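Transcriptional regulator PA3341 (Pseudomonas aeruginosa, PDB 2FBH) probably binds DNA as a dimeric transcription factor of the MarR family, regulating the expression of target genes. Local coordinates at residues 97-100 and 101-104; 127-130 and 131-135. All coordinates share one frame; numbering follows the deposited sequence. Where two conformers were deposited one is given.

Following the chain from its N terminus, helices 11-29, 39-48, 55-62 and 66-78 come first, and then the two-stranded antiparallel hairpin of 82-85 and 95-98. Interaction 1 lies where the hairpin ends: residues 97-100 leave the second strand and 101-104 open helix 102-120. Interaction 2 comes after that helix, in the early turns of helix 126-144, where 127-130 lead straight into 131-135. Both are local, so neither closes a long loop, and they stand in series without nesting or crossing. The centres of interaction 1 and interaction 2 are about 34 Å apart, on opposite sides of the chain's centre. The first joins the hairpin to a long helix; the second belongs to the subunit interface.

Interaction 1 of 2, residues 97-100 and 101-104; sequences VLTP and KADV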
ATOM      1  N   VAL A  97      -3.923  17.568  16.620  1.00 24.50           N
ATOM      2  CA  VAL A  97      -3.841  17.060  17.957  1.00 25.27           C
ATOM      3  C   VAL A  97      -5.073  16.173  18.207  1.00 25.59           C
ATOM      4  O   VAL A  97      -6.194  16.513  17.803  1.00 24.70           O
ATOM      5  CB  VAL A  97      -3.830  18.239  18.992  1.00 27.57           C
ATOM      6  CG1 VAL A  97      -3.713  17.701  20.405  1.00 30.57           C
ATOM      7  CG2 VAL A  97      -2.690  19.228  18.666  1.00 28.73           C
ATOM      8  N   LEU A  98      -4.886  15.079  18.932  1.00 22.83           N
ATOM      9  CA  LEU A  98      -6.020  14.300  19.407  1.00 23.13           C
ATOM     10  C   LEU A  98      -6.734  14.981  20.547  1.00 23.37           C
ATOM     11  O   LEU A  98      -6.108  15.673  21.369  1.00 24.21           O
ATOM     12  CB  LEU A  98      -5.550  12.931  19.941  1.00 24.01           C
ATOM     13  CG  LEU A  98      -4.870  12.042  18.906  1.00 23.02           C
ATOM     14  CD1 LEU A  98      -4.089  10.877  19.599  1.00 25.66           C
ATOM     15  CD2 LEU A  98      -5.981  11.448  18.057  1.00 25.57           C
ATOM     16  N   THR A  99      -8.010  14.671  20.667  1.00 23.73           N
ATOM     17  CA  THR A  99      -8.808  15.103  21.802  1.00 24.08           C
ATOM     18  C   THR A  99      -8.929  14.005  22.861  1.00 27.02           C
ATOM     19  O   THR A  99      -8.791  12.809  22.561  1.00 27.28           O
ATOM     20  CB  THR A  99     -10.257  15.434  21.358  1.00 24.29           C
ATOM     21  OG1 THR A  99     -10.863  14.243  20.846  1.00 22.39           O
ATOM     22  CG2 THR A  99     -10.318  16.531  20.272  1.00 21.46           C
ATOM     23  N   PRO A 100      -9.226  14.399  24.110  1.00 28.35           N
ATOM     24  CA  PRO A 100      -9.584  13.469  25.180  1.00 29.61           C
ATOM     25  C   PRO A 100     -10.689  12.488  24.743  1.00 30.53           C
ATOM     26  O   PRO A 100     -10.582  11.301  25.037  1.00 31.68           O
ATOM     27  CB  PRO A 100     -10.063  14.418  26.284  1.00 28.88           C
ATOM     28  CG  PRO A 100      -9.088  15.511  26.163  1.00 29.42           C
ATOM     29  CD  PRO A 100      -9.146  15.782  24.635  1.00 28.97           C
ATOM     30  N   LYS A 101     -11.678  12.966  23.985  1.00 30.08           N
ATOM     31  CA  LYS A 101     -12.704  12.091  23.424  1.00 32.63           C
ATOM     32  C   LYS A 101     -12.099  10.950  22.676  1.00 31.09           C
ATOM     33  O   LYS A 101     -12.675   9.863  22.665  1.00 33.86           O
ATOM     34  CB  LYS A 101     -13.649  12.805  22.450  1.00 33.13           C
ATOM     35  CG  LYS A 101     -14.769  11.856  21.942  1.00 37.67           C
ATOM     36  CD  LYS A 101     -15.820  12.527  21.029  1.00 35.87           C
ATOM     37  CE  LYS A 101     -16.640  11.411  20.305  1.00 37.97           C
ATOM     38  NZ  LYS A 101     -17.538  11.835  19.168  1.00 39.91           N
ATOM     39  N   ALA A 102     -10.995  11.203  21.987  1.00 29.42           N
ATOM     40  CA  ALA A 102     -10.431  10.201  21.109  1.00 28.42           C
ATOM     41  C   ALA A 102      -9.790   9.064  21.906  1.00 29.39           C
ATOM     42  O   ALA A 102      -9.490   8.021  21.320  1.00 27.75           O
ATOM     43  CB  ALA A 102      -9.397  10.802  20.199  1.00 28.32           C
ATOM     44  N   ASP A 103      -9.536   9.246  23.209  1.00 30.75           N
ATOM     45  CA  ASP A 103      -8.660   8.249  23.889  1.00 29.67           C
ATOM     46  C   ASP A 103      -9.297   6.889  24.042  1.00 30.31           C
ATOM     47  O   ASP A 103      -8.564   5.893  23.882  1.00 30.41           O
ATOM     48  CB  ASP A 103      -8.024   8.738  25.217  1.00 31.58           C
ATOM     49  CG  ASP A 103      -6.958   7.718  25.792  1.00 33.67           C
ATOM     50  OD1 ASP A 103      -5.853   7.563  25.168  1.00 33.94           O
ATOM     51  OD2 ASP A 103      -7.227   7.065  26.844  1.00 35.59           O
ATOM     52  N   VAL A 104     -10.597   6.772  24.346  1.00 28.93           N
ATOM     53  CA  VAL A 104     -11.114   5.372  24.438  1.00 30.43           C
ATOM     54  C   VAL A 104     -11.064   4.738  23.065  1.00 28.29           C
ATOM     55  O   VAL A 104     -10.865   3.527  22.935  1.00 29.06           O
ATOM     56  CB  VAL A 104     -12.544   5.133  25.108  1.00 30.82           C
ATOM     57  CG1 VAL A 104     -12.549   5.472  26.602  1.00 34.75           C
ATOM     58  CG2 VAL A 104     -13.645   5.834  24.376  1.00 33.98           C
TER
HETATM   59  O   HOH W   1     -12.079   8.678  25.834  1.00 45.75           O
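Thr99 turns OG1 into the space between its backbone N and carbonyl carbon (chi1 63°), which sets the hydroxyl beside the turn formed by Pro100 and Lys101 and brings Thr99 OG1 3.2 Å from Ala102 N. That capping bond is weak, with an N-H...O angle of 132°. Ala102 N also bonds to Thr99 O at 2.8 Å, from well above the carbonyl plane. Threonine suits the place because its short branch returns to the chain while OG1 makes a further hydrogen bond to Gly80 O, just before the partner strand. Lys101 runs to the same side: with CG anti to the backbone N (chi1 -177°) and the chain extended, its ammonium bonds to Gln79 O, next to the residue that Thr99 reaches, while Lys101 CB stays 3.5 Å from Thr99 OG1. This is the passage from the hairpin of the winged helix-turn-helix fold into helix 102-120, and the cap marks the change from strand to helix. Pro100 fits the first bend, since its ring holds phi near the helical value and it has no N-H to satisfy. Pro100 O receives Asp103 N at 2.9 Å in a nearly straight bond, and a water that donates to the same oxygen accepts from Val104 N at 2.8 Å, tying the next N-H of the young helix back to the turn. On the inner side, Leu98 CD2 lies 4.1 Å from Ala102 CB. Alanine is small enough to sit buried there against Leu81, and the larger Leu98 reaches Leu43 and Leu46 of helix 39-48.

Interaction 2 of 2, residues 127-130 and 131-135; sequences SEQA and LCQQV
Leu131 N, Cys132 N, Gln133 N and Gln134 N each bond to the carbonyl four residues earlier, the regular pattern of an alpha-helix, here the early turns of helix 126-144 at the dimer interface. Cys132 N reaches Glu128 O at 2.8 Å and Gln133 N reaches Gln129 O at 2.9 Å. Side chains one turn apart then come together: Gln129, extended with CG anti to its backbone N (chi1 -175°), runs at a slant across the side chain of Gln133, and their amide planes stand 79° apart. Gln133 CG lies 3.3 Å from Gln129 O, and both glutamines pack on Phe11 of the second subunit. Leucine suits position 131 because its branched, apolar end packs against Leu131 of that subunit, which Glu128 also touches. Buried Cys132 sends SG to a mercury ion also bound by Cys132 of the second subunit, so the metal bridges the two chains. Further back, Asp125 OD1 accepts from Glu128 N and probably helps to fix the start of the helix. On the exposed side, where the small methyl of Ala130 sits, a water donates to Ala130 O at 2.8 Å and accepts from Gln134 NE2 at 2.9 Å.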
ATOM      1  N   SER A 127      14.308 -13.777  15.634  1.00 14.08           N
ATOM      2  CA  SER A 127      15.548 -13.405  14.876  1.00 13.37           C
ATOM      3  C   SER A 127      15.259 -13.110  13.435  1.00 12.32           C
ATOM      4  O   SER A 127      15.833 -12.166  12.794  1.00 11.94           O
ATOM      5  CB  SER A 127      16.580 -14.528  14.920  1.00 17.47           C
ATOM      6  OG  SER A 127      16.992 -14.560  16.305  1.00 24.69           O
ATOM      7  N   GLU A 128      14.388 -13.941  12.878  1.00  9.70           N
ATOM      8  CA  GLU A 128      14.021 -13.739  11.477  1.00 10.07           C
ATOM      9  C   GLU A 128      13.183 -12.465  11.254  1.00 10.16           C
ATOM     10  O   GLU A 128      13.412 -11.798  10.245  1.00  9.67           O
ATOM     11  CB  GLU A 128      13.366 -14.985  10.878  1.00 10.51           C
ATOM     12  CG  GLU A 128      14.368 -16.124  10.857  1.00 10.71           C
ATOM     13  CD  GLU A 128      13.826 -17.388  10.239  1.00  9.42           C
ATOM     14  OE1 GLU A 128      12.620 -17.430   9.884  1.00 11.15           O
ATOM     15  OE2 GLU A 128      14.680 -18.312  10.021  1.00 11.02           O
ATOM     16  N   GLN A 129      12.292 -12.144  12.196  1.00  8.26           N
ATOM     17  CA  GLN A 129      11.596 -10.876  12.187  1.00 10.93           C
ATOM     18  C   GLN A 129      12.639  -9.730  12.140  1.00 11.00           C
ATOM     19  O   GLN A 129      12.463  -8.772  11.413  1.00  9.74           O
ATOM     20  CB  GLN A 129      10.717 -10.726  13.412  1.00 11.47           C
ATOM     21  CG  GLN A 129       9.904  -9.435  13.317  1.00 16.55           C
ATOM     22  CD  GLN A 129       9.004  -9.239  14.505  1.00 19.32           C
ATOM     23  OE1 GLN A 129       8.595 -10.236  15.182  1.00 16.91           O
ATOM     24  NE2 GLN A 129       8.610  -7.954  14.739  1.00 20.05           N
ATOM     25  N   ALA A 130      13.609  -9.803  13.043  1.00 10.14           N
ATOM     26  CA  ALA A 130      14.627  -8.747  13.109  1.00 11.10           C
ATOM     27  C   ALA A 130      15.401  -8.588  11.813  1.00 10.72           C
ATOM     28  O   ALA A 130      15.696  -7.432  11.364  1.00 12.06           O
ATOM     29  CB  ALA A 130      15.534  -9.083  14.281  1.00 13.28           C
ATOM     30  N   LEU A 131      15.753  -9.724  11.202  0.50  9.90           N
ATOM     31  CA  LEU A 131      16.455  -9.729   9.945  0.50 10.22           C
ATOM     32  C   LEU A 131      15.561  -9.111   8.871  0.50  9.87           C
ATOM     33  O   LEU A 131      16.013  -8.279   8.071  0.50 10.69           O
ATOM     34  CB  LEU A 131      16.847 -11.164   9.552  0.50  8.98           C
ATOM     35  CG  LEU A 131      17.712 -11.247   8.279  0.50  6.67           C
ATOM     36  CD1 LEU A 131      18.857 -10.130   8.213  0.50  5.30           C
ATOM     37  CD2 LEU A 131      18.196 -12.655   8.067  0.50  8.62           C
ATOM     38  N   CYS A 132      14.286  -9.529   8.849  1.00  8.80           N
ATOM     39  CA  CYS A 132      13.313  -8.997   7.854  1.00  9.80           C
ATOM     40  C   CYS A 132      13.258  -7.459   7.988  1.00 10.58           C
ATOM     41  O   CYS A 132      13.314  -6.751   7.028  1.00 10.07           O
ATOM     42  CB  CYS A 132      11.925  -9.599   8.157  1.00  9.92           C
ATOM     43  SG  CYS A 132      10.601  -8.870   7.168  1.00 14.40           S
ATOM     44  N   GLN A 133      13.162  -6.949   9.210  1.00 10.62           N
ATOM     45  CA  GLN A 133      13.153  -5.522   9.436  1.00 11.20           C
ATOM     46  C   GLN A 133      14.388  -4.835   8.954  1.00 12.78           C
ATOM     47  O   GLN A 133      14.264  -3.765   8.336  1.00 11.62           O
ATOM     48  CB  GLN A 133      12.940  -5.231  10.896  1.00 13.39           C
ATOM     49  CG  GLN A 133      11.520  -5.626  11.318  1.00 16.13           C
ATOM     50  CD  GLN A 133      11.475  -5.670  12.905  1.00 29.99           C
ATOM     51  OE1 GLN A 133      12.511  -5.779  13.568  1.00 32.51           O
ATOM     52  NE2 GLN A 133      10.308  -5.623  13.457  1.00 28.41           N
ATOM     53  N   GLN A 134      15.567  -5.434   9.157  1.00 13.07           N
ATOM     54  CA  GLN A 134      16.822  -4.804   8.658  1.00 13.03           C
ATOM     55  C   GLN A 134      16.817  -4.742   7.113  1.00 12.99           C
ATOM     56  O   GLN A 134      17.239  -3.738   6.532  1.00 12.00           O
ATOM     57  CB  GLN A 134      18.091  -5.591   9.057  1.00 15.52           C
ATOM     58  CG  GLN A 134      18.576  -5.395  10.432  1.00 20.93           C
ATOM     59  CD  GLN A 134      18.682  -3.957  10.778  1.00 16.24           C
ATOM     60  OE1 GLN A 134      19.393  -3.153  10.125  1.00 21.28           O
ATOM     61  NE2 GLN A 134      18.033  -3.620  11.794  1.00 16.19           N
ATOM     62  N   VAL A 135      16.354  -5.783   6.435  1.00  9.60           N
ATOM     63  CA  VAL A 135      16.231  -5.732   4.951  1.00  9.89           C
ATOM     64  C   VAL A 135      15.309  -4.597   4.533  1.00 10.14           C
ATOM     65  O   VAL A 135      15.658  -3.790   3.685  1.00 10.02           O
ATOM     66  CB  VAL A 135      15.746  -7.072   4.359  1.00  7.57           C
ATOM     67  CG1 VAL A 135      15.511  -6.915   2.828  1.00  9.74           C
ATOM     68  CG2 VAL A 135      16.927  -8.120   4.610  1.00  9.28           C
TER
HETATM   69  O   HOH W   2      16.189  -5.354  13.142  1.00 20.91           O